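PDB 4EFI: 3-oxoacyl-(Acyl-carrier protein) synthase from Burkholderia xenovorans, which probably catalyses, as a KAS III-like enzyme, the condensation that yields 3-oxoacyl-acyl-carrier protein. Local coordinates for residues T64-L69 with S95-Y100; Y264-F269 with R290-I295. All coordinates share one frame; numbering follows the deposited sequence.

Contact 1 (64-69 with 95-100) and contact 2 (264-269 with 290-295) lie on opposite sides of the chain's centre, each about 14 Å from it. Their own centres are about 26 Å apart, and their nearest atoms about 13 Å, so they do not touch. Both segments of contact 1 come earlier in the chain than either segment of contact 2. Contact 1 joins the start of helix 66-81 to the loop after strand 90-94, an inner strand of the six-stranded sheet. Its Gln96 NE2 makes a weak hydrogen bond to an unidentified ligand, probably from the crystallisation liquor. Contact 2 borders an outermost strand of the five-stranded sheet. In KAS III relatives the strand matching 266-269 leads toward the catalytic histidine.

Contact 1 (T64-L69 with S95-Y100)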
ATOM      1  N   THR A  64     -18.985  -1.688   3.770  1.00 15.06           N
ATOM      2  CA  THR A  64     -17.710  -1.095   4.152  1.00 15.54           C
ATOM      3  C   THR A  64     -16.793  -0.944   2.939  1.00 13.06           C
ATOM      4  O   THR A  64     -16.425  -1.933   2.291  1.00 13.83           O
ATOM      5  CB  THR A  64     -16.979  -1.973   5.179  1.00 14.09           C
ATOM      6  OG1 THR A  64     -17.791  -2.103   6.358  1.00 16.45           O
ATOM      7  CG2 THR A  64     -15.653  -1.408   5.587  1.00 16.63           C
ATOM      8  N   SER A  65     -16.404   0.280   2.662  1.00 11.95           N
ATOM      9  CA  SER A  65     -15.508   0.572   1.550  1.00 11.74           C
ATOM     10  C   SER A  65     -14.126   0.957   2.060  1.00 11.05           C
ATOM     11  O   SER A  65     -13.923   1.226   3.248  1.00 10.81           O
ATOM     12  CB  SER A  65     -16.066   1.720   0.706  1.00 11.74           C
ATOM     13  OG  SER A  65     -15.975   2.931   1.447  1.00 12.21           O
ATOM     14  N   ALA A  66     -13.192   1.089   1.119  1.00 11.53           N
ATOM     15  CA  ALA A  66     -11.858   1.599   1.416  1.00 11.51           C
ATOM     16  C   ALA A  66     -11.954   2.991   2.008  1.00 11.49           C
ATOM     17  O   ALA A  66     -11.259   3.311   2.971  1.00 11.66           O
ATOM     18  CB  ALA A  66     -11.006   1.603   0.153  1.00 10.99           C
ATOM     19  N   GLY A  67     -12.843   3.820   1.465  1.00 10.33           N
ATOM     20  CA  GLY A  67     -13.083   5.136   2.015  1.00 12.01           C
ATOM     21  C   GLY A  67     -13.514   5.077   3.475  1.00 10.66           C
ATOM     22  O   GLY A  67     -13.154   5.944   4.289  1.00 12.33           O
ATOM     23  N   ASP A  68     -14.385   4.132   3.803  1.00 10.91           N
ATOM     24  CA  ASP A  68     -14.852   4.010   5.190  1.00 12.21           C
ATOM     25  C   ASP A  68     -13.689   3.631   6.119  1.00 12.10           C
ATOM     26  O   ASP A  68     -13.579   4.137   7.242  1.00 12.31           O
ATOM     27  CB  ASP A  68     -15.934   2.932   5.327  1.00 12.87           C
ATOM     28  CG  ASP A  68     -17.236   3.254   4.616  1.00 12.03           C
ATOM     29  OD1 ASP A  68     -17.627   4.456   4.572  1.00 15.06           O
ATOM     30  OD2 ASP A  68     -17.863   2.293   4.122  1.00 13.11           O
ATOM     31  N   LEU A  69     -12.859   2.694   5.692  1.00 11.94           N
ATOM     32  CA  LEU A  69     -11.724   2.251   6.485  1.00 11.98           C
ATOM     33  C   LEU A  69     -10.763   3.390   6.700  1.00 10.86           C
ATOM     34  O   LEU A  69     -10.267   3.603   7.817  1.00 11.91           O
ATOM     35  CB  LEU A  69     -11.008   1.081   5.804  1.00 11.26           C
ATOM     36  CG  LEU A  69     -11.820  -0.209   5.633  1.00 12.17           C
ATOM     37  CD1 LEU A  69     -11.078  -1.224   4.782  1.00 12.18           C
ATOM     38  CD2 LEU A  69     -12.168  -0.807   6.994  1.00 13.30           C
ATOM     39  N   SER A  95      -6.233   4.657  -3.970  1.00 10.81           N
ATOM     40  CA  SER A  95      -7.038   3.459  -3.894  1.00 11.94           C
ATOM     41  C   SER A  95      -7.425   3.004  -5.288  1.00 12.46           C
ATOM     42  O   SER A  95      -7.466   3.812  -6.228  1.00 13.67           O
ATOM     43  CB  SER A  95      -8.312   3.728  -3.115  1.00 13.01           C
ATOM     44  OG  SER A  95      -9.111   2.548  -2.952  1.00 12.78           O
ATOM     45  N   GLN A  96      -7.711   1.717  -5.425  1.00 11.75           N
ATOM     46  CA  GLN A  96      -8.284   1.157  -6.642  1.00 11.22           C
ATOM     47  C   GLN A  96      -9.770   0.816  -6.464  1.00 11.98           C
ATOM     48  O   GLN A  96     -10.382   0.308  -7.398  1.00 12.48           O
ATOM     49  CB  GLN A  96      -7.501  -0.090  -7.025  1.00 12.55           C
ATOM     50  CG  GLN A  96      -6.044   0.219  -7.281  1.00 15.02           C
ATOM     51  CD  GLN A  96      -5.182  -1.004  -7.420  1.00 15.88           C
ATOM     52  OE1 GLN A  96      -4.574  -1.216  -8.458  1.00 15.20           O
ATOM     53  NE2 GLN A  96      -5.102  -1.782  -6.370  1.00 16.06           N
ATOM     54  N   THR A  97     -10.319   1.093  -5.276  1.00 12.05           N
ATOM     55  CA  THR A  97     -11.680   0.690  -4.941  1.00 12.05           C
ATOM     56  C   THR A  97     -12.492   1.859  -4.362  1.00 13.14           C
ATOM     57  O   THR A  97     -12.997   1.795  -3.246  1.00 11.86           O
ATOM     58  CB  THR A  97     -11.699  -0.582  -4.054  1.00 13.10           C
ATOM     59  OG1 THR A  97     -10.815  -0.426  -2.923  1.00 12.74           O
ATOM     60  CG2 THR A  97     -11.262  -1.798  -4.874  1.00 14.11           C
ATOM     61  N   PRO A  98     -12.614   2.934  -5.134  1.00 11.92           N
ATOM     62  CA  PRO A  98     -13.349   4.118  -4.675  1.00 12.38           C
ATOM     63  C   PRO A  98     -14.859   3.866  -4.505  1.00 11.70           C
ATOM     64  O   PRO A  98     -15.413   2.949  -5.106  1.00 12.28           O
ATOM     65  CB  PRO A  98     -13.103   5.114  -5.801  1.00 13.63           C
ATOM     66  CG  PRO A  98     -12.959   4.257  -7.015  1.00 15.04           C
ATOM     67  CD  PRO A  98     -12.193   3.061  -6.543  1.00 12.05           C
ATOM     68  N   ASN A  99     -15.518   4.757  -3.769  1.00 11.65           N
ATOM     69  CA  ASN A  99     -16.949   4.602  -3.530  1.00 11.67           C
ATOM     70  C   ASN A  99     -17.774   4.665  -4.813  1.00 12.01           C
ATOM     71  O   ASN A  99     -18.664   3.840  -5.037  1.00 12.17           O
ATOM     72  CB  ASN A  99     -17.467   5.716  -2.591  1.00 12.54           C
ATOM     73  CG  ASN A  99     -17.108   5.499  -1.144  1.00 13.19           C
ATOM     74  OD1 ASN A  99     -16.347   4.592  -0.803  1.00 12.65           O
ATOM     75  ND2 ASN A  99     -17.639   6.345  -0.276  1.00 13.97           N
ATOM     76  N   TYR A 100     -17.501   5.699  -5.623  1.00 12.86           N
ATOM     77  CA  TYR A 100     -18.308   6.043  -6.789  1.00 12.00           C
ATOM     78  C   TYR A 100     -17.431   6.258  -8.013  1.00 12.25           C
ATOM     79  O   TYR A 100     -16.249   6.586  -7.896  1.00 12.68           O
ATOM     80  CB  TYR A 100     -19.101   7.365  -6.583  1.00 12.39           C
ATOM     81  CG  TYR A 100     -19.807   7.426  -5.255  1.00 12.05           C
ATOM     82  CD1 TYR A 100     -20.791   6.514  -4.936  1.00 14.26           C
ATOM     83  CD2 TYR A 100     -19.435   8.346  -4.296  1.00 13.57           C
ATOM     84  CE1 TYR A 100     -21.415   6.527  -3.702  1.00 15.74           C
ATOM     85  CE2 TYR A 100     -20.060   8.379  -3.053  1.00 14.86           C
ATOM     86  CZ  TYR A 100     -21.044   7.459  -2.772  1.00 16.68           C
ATOM     87  OH  TYR A 100     -21.670   7.441  -1.525  1.00 19.92           O
TER
HETATM   88  O   HOH W   1     -13.901  -0.053  -1.378  1.00 12.51           O
HETATM   89  O   HOH W   2     -13.791   3.579  -1.218  1.00 11.50           O
HETATM   90  O   HOH W   3     -17.115   6.203   2.523  1.00 17.52           O
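The flat carboxamide of Asn99 meets Ser65 through OD1. Ser65 OG donates to Asn99 OD1 at 2.8 Å, with a C=O...donor angle of 137°. The donor is tilted 20° from the carbonyl plane. Water 2 gives OD1 a second bond. At the other end of the amide, Asn99 ND2 donates to water 3, which donates in turn to Asp68 OD1. The Tyr100 ring has Asn99 CB over the centre of one face, 3.6 Å above the plane. The Asp68 carboxylate is met from above its plane, where Ser65 N donates to OD2 at 2.9 Å.

Ser65 OG sits between the backbone N and the carbonyl carbon (chi1 70°). There it also accepts from Asp68 N, at 3.1 Å, so this hydroxyl both gives and receives a bond. Two waters bridge the backbones. Water 1 links Ala66 N to Thr97 O, and water 2 links Gly67 N to the same oxygen. Both N-H groups lie in the first turn of the helix, where no earlier turn supplies an acceptor, and the two waters take that role.

The methyl of Ala66 packs on two hydroxyls, with CB 3.7 Å from Thr97 OG1 and 3.8 Å from Ser95 OG. Both oxygens have stronger partners: Thr97 OG1 bonds to Asp156 and Ser95 OG to Gly155. Ser95 OG also accepts from Thr97 N at 3.0 Å, an ST turn. Ser65 and Asp68 together form a capping box, the N-terminal cap of helix 66-81, and Asn99 ties that cap to the loop after strand 90-94.

Contact 2 (Y264-F269 with R290-I295); sequences YDAFLF and RVPVNI
The aliphatic part of Arg290 meets Phe267 and the carbonyls of Asp265 and Tyr264 in turn. Its CB is 4.3 Å from Phe267 CD2. CG comes to Asp265 O at 3.7 Å, and CD to Tyr264 O at 3.8 Å. The chain then bends (chi3 -82°), which sets the direction of NE. At the tip, NH1 donates to water 4 at 2.6 Å, and that water donates to Tyr264 O. The guanidinium thus reaches the carbonyl of Tyr264 through solvent. NH1 also has a long, weak ion pair with Asp262.

The backbone of Arg290 makes the direct bond. Phe267 N donates to Arg290 O at 2.9 Å, with an N-H...O angle of 166°. The bond is nearly in line with the carbonyl, the C=O...donor angle being 174°. One residue on, Val291 CA makes a CA-H...O contact with Phe267 O at 3.6 Å.

Strand 266-269 is an outermost strand of the five-stranded mixed sheet of this thiolase-clan fold. The backbones of Ala266 and Leu268 hydrogen-bond to Gly326 of strand 323-331 on one side of it. Segment 290-295 runs along the other side in the same direction, after helix 274-283. It is not itself a regular strand.

Further along, water 5 joins the two backbones. It donates to Phe267 O and Pro292 O and accepts from Phe269 N. The Pro292 ring and the Leu268 side chain cross obliquely, with CG 3.9 Å from Leu268 CD2. Pro292 CG also touches Ala266 CB. Val291 CG1 lies obliquely to the Phe269 ring, 3.9 Å from CD1. Val246 and Val250 of helix 235-257 also pack against Phe269.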
ATOM      1  N   TYR A 264      19.975   0.578   8.421  1.00 20.26           N
ATOM      2  CA  TYR A 264      18.518   0.662   8.335  1.00 19.46           C
ATOM      3  C   TYR A 264      17.884  -0.181   9.432  1.00 21.87           C
ATOM      4  O   TYR A 264      18.369  -1.261   9.761  1.00 21.12           O
ATOM      5  CB  TYR A 264      18.024   0.166   6.984  1.00 17.63           C
ATOM      6  CG  TYR A 264      18.165   1.201   5.883  1.00 18.04           C
ATOM      7  CD1 TYR A 264      19.399   1.521   5.350  1.00 18.40           C
ATOM      8  CD2 TYR A 264      17.049   1.858   5.381  1.00 18.02           C
ATOM      9  CE1 TYR A 264      19.530   2.466   4.369  1.00 20.73           C
ATOM     10  CE2 TYR A 264      17.174   2.813   4.390  1.00 19.00           C
ATOM     11  CZ  TYR A 264      18.403   3.100   3.891  1.00 19.90           C
ATOM     12  OH  TYR A 264      18.508   4.063   2.916  1.00 22.79           O
ATOM     13  N   ASP A 265      16.787   0.312   9.982  1.00 16.94           N
ATOM     14  CA  ASP A 265      16.050  -0.419  10.990  1.00 16.98           C
ATOM     15  C   ASP A 265      15.083  -1.407  10.366  1.00 16.10           C
ATOM     16  O   ASP A 265      14.774  -2.451  10.944  1.00 17.78           O
ATOM     17  CB  ASP A 265      15.338   0.557  11.929  1.00 17.31           C
ATOM     18  CG  ASP A 265      16.317   1.338  12.751  1.00 18.75           C
ATOM     19  OD1 ASP A 265      17.004   0.706  13.587  1.00 19.70           O
ATOM     20  OD2 ASP A 265      16.503   2.557  12.534  1.00 20.23           O
ATOM     21  N   ALA A 266      14.577  -1.088   9.187  1.00 15.58           N
ATOM     22  CA  ALA A 266      13.675  -1.987   8.477  1.00 14.68           C
ATOM     23  C   ALA A 266      13.612  -1.635   7.004  1.00 13.83           C
ATOM     24  O   ALA A 266      13.721  -0.465   6.622  1.00 14.83           O
ATOM     25  CB  ALA A 266      12.276  -1.956   9.077  1.00 16.53           C
ATOM     26  N   PHE A 267      13.376  -2.667   6.200  1.00 13.91           N
ATOM     27  CA  PHE A 267      13.067  -2.567   4.782  1.00 15.42           C
ATOM     28  C   PHE A 267      11.640  -3.071   4.617  1.00 13.01           C
ATOM     29  O   PHE A 267      11.372  -4.259   4.800  1.00 14.68           O
ATOM     30  CB  PHE A 267      14.031  -3.436   3.969  1.00 15.75           C
ATOM     31  CG  PHE A 267      15.492  -3.073   4.182  1.00 15.87           C
ATOM     32  CD1 PHE A 267      16.066  -1.984   3.540  1.00 18.29           C
ATOM     33  CD2 PHE A 267      16.274  -3.808   5.047  1.00 17.60           C
ATOM     34  CE1 PHE A 267      17.410  -1.662   3.758  1.00 19.33           C
ATOM     35  CE2 PHE A 267      17.588  -3.483   5.260  1.00 19.10           C
ATOM     36  CZ  PHE A 267      18.154  -2.413   4.626  1.00 19.86           C
ATOM     37  N   LEU A 268      10.735  -2.155   4.289  1.00 12.76           N
ATOM     38  CA  LEU A 268       9.299  -2.418   4.250  1.00 13.16           C
ATOM     39  C   LEU A 268       8.865  -2.623   2.818  1.00 12.27           C
ATOM     40  O   LEU A 268       8.847  -1.660   2.043  1.00 13.91           O
ATOM     41  CB  LEU A 268       8.577  -1.225   4.853  1.00 14.32           C
ATOM     42  CG  LEU A 268       9.016  -0.875   6.271  1.00 15.47           C
ATOM     43  CD1 LEU A 268       8.521   0.496   6.653  1.00 20.97           C
ATOM     44  CD2 LEU A 268       8.485  -1.921   7.238  1.00 20.64           C
ATOM     45  N   PHE A 269       8.540  -3.859   2.461  1.00 12.07           N
ATOM     46  CA  PHE A 269       8.099  -4.193   1.119  1.00 12.02           C
ATOM     47  C   PHE A 269       6.605  -4.361   1.070  1.00 12.18           C
ATOM     48  O   PHE A 269       5.987  -4.881   2.000  1.00 13.10           O
ATOM     49  CB  PHE A 269       8.712  -5.516   0.663  1.00 13.83           C
ATOM     50  CG  PHE A 269      10.174  -5.429   0.319  1.00 14.76           C
ATOM     51  CD1 PHE A 269      11.129  -5.467   1.315  1.00 16.36           C
ATOM     52  CD2 PHE A 269      10.592  -5.286  -0.993  1.00 14.22           C
ATOM     53  CE1 PHE A 269      12.494  -5.374   1.012  1.00 16.22           C
ATOM     54  CE2 PHE A 269      11.943  -5.198  -1.301  1.00 15.99           C
ATOM     55  CZ  PHE A 269      12.892  -5.244  -0.289  1.00 15.44           C
ATOM     56  N   ARG A 290      15.369  -8.005   9.172  1.00 17.03           N
ATOM     57  CA  ARG A 290      15.045  -6.594   9.025  1.00 17.20           C
ATOM     58  C   ARG A 290      14.062  -6.328   7.883  1.00 15.55           C
ATOM     59  O   ARG A 290      13.909  -5.188   7.430  1.00 15.64           O
ATOM     60  CB  ARG A 290      16.307  -5.784   8.857  1.00 17.77           C
ATOM     61  CG  ARG A 290      16.894  -5.425  10.212  1.00 21.47           C
ATOM     62  CD  ARG A 290      18.365  -5.071  10.168  1.00 24.39           C
ATOM     63  NE  ARG A 290      19.252  -6.229  10.158  1.00 27.16           N
ATOM     64  CZ  ARG A 290      20.565  -6.129   9.964  1.00 28.15           C
ATOM     65  NH1 ARG A 290      21.100  -4.943   9.734  1.00 31.72           N
ATOM     66  NH2 ARG A 290      21.351  -7.205   9.983  1.00 29.04           N
ATOM     67  N   VAL A 291      13.386  -7.381   7.446  1.00 15.68           N
ATOM     68  CA  VAL A 291      12.364  -7.298   6.396  1.00 15.85           C
ATOM     69  C   VAL A 291      11.042  -7.760   7.015  1.00 15.78           C
ATOM     70  O   VAL A 291      10.728  -8.940   6.993  1.00 18.55           O
ATOM     71  CB  VAL A 291      12.742  -8.199   5.189  1.00 16.32           C
ATOM     72  CG1 VAL A 291      11.678  -8.117   4.083  1.00 17.06           C
ATOM     73  CG2 VAL A 291      14.099  -7.811   4.624  1.00 17.61           C
ATOM     74  N   PRO A 292      10.266  -6.832   7.610  1.00 15.86           N
ATOM     75  CA  PRO A 292       9.056  -7.250   8.340  1.00 15.84           C
ATOM     76  C   PRO A 292       7.988  -7.856   7.433  1.00 16.11           C
ATOM     77  O   PRO A 292       7.862  -7.506   6.261  1.00 14.21           O
ATOM     78  CB  PRO A 292       8.559  -5.935   8.943  1.00 17.90           C
ATOM     79  CG  PRO A 292       9.833  -5.098   9.080  1.00 17.90           C
ATOM     80  CD  PRO A 292      10.581  -5.413   7.842  1.00 16.09           C
ATOM     81  N   VAL A 293       7.226  -8.780   8.001  1.00 16.74           N
ATOM     82  CA  VAL A 293       6.173  -9.479   7.276  1.00 17.45           C
ATOM     83  C   VAL A 293       4.951  -9.562   8.174  1.00 18.15           C
ATOM     84  O   VAL A 293       5.044  -9.953   9.347  1.00 19.82           O
ATOM     85  CB  VAL A 293       6.611 -10.915   6.883  1.00 19.76           C
ATOM     86  CG1 VAL A 293       5.473 -11.679   6.238  1.00 21.48           C
ATOM     87  CG2 VAL A 293       7.791 -10.853   5.926  1.00 18.71           C
ATOM     88  N   ASN A 294       3.801  -9.197   7.634  1.00 13.52           N
ATOM     89  CA  ASN A 294       2.524  -9.343   8.348  1.00 13.68           C
ATOM     90  C   ASN A 294       1.453  -9.980   7.470  1.00 13.12           C
ATOM     91  O   ASN A 294       0.275 -10.018   7.836  1.00 13.62           O
ATOM     92  CB  ASN A 294       2.025  -8.021   8.951  1.00 13.75           C
ATOM     93  CG  ASN A 294       1.575  -7.022   7.902  1.00 15.62           C
ATOM     94  OD1 ASN A 294       1.701  -7.269   6.708  1.00 14.46           O
ATOM     95  ND2 ASN A 294       1.066  -5.879   8.342  1.00 14.71           N
ATOM     96  N   ILE A 295       1.867 -10.570   6.355  1.00 13.15           N
ATOM     97  CA  ILE A 295       0.958 -11.193   5.405  1.00 14.07           C
ATOM     98  C   ILE A 295       0.244 -12.376   6.056  1.00 15.91           C
ATOM     99  O   ILE A 295      -0.873 -12.748   5.667  1.00 15.83           O
ATOM    100  CB  ILE A 295       1.738 -11.560   4.106  1.00 17.24           C
ATOM    101  CG1 ILE A 295       0.787 -11.593   2.902  1.00 18.74           C
ATOM    102  CG2 ILE A 295       2.509 -12.829   4.312  1.00 18.12           C
ATOM    103  CD1 ILE A 295       1.444 -11.978   1.591  1.00 18.76           C
TER
HETATM  104  O   HOH W   4      19.767  -3.162   8.299  1.00 30.00           O
HETATM  105  O   HOH W   5       9.066  -5.809   4.399  1.00 14.36           O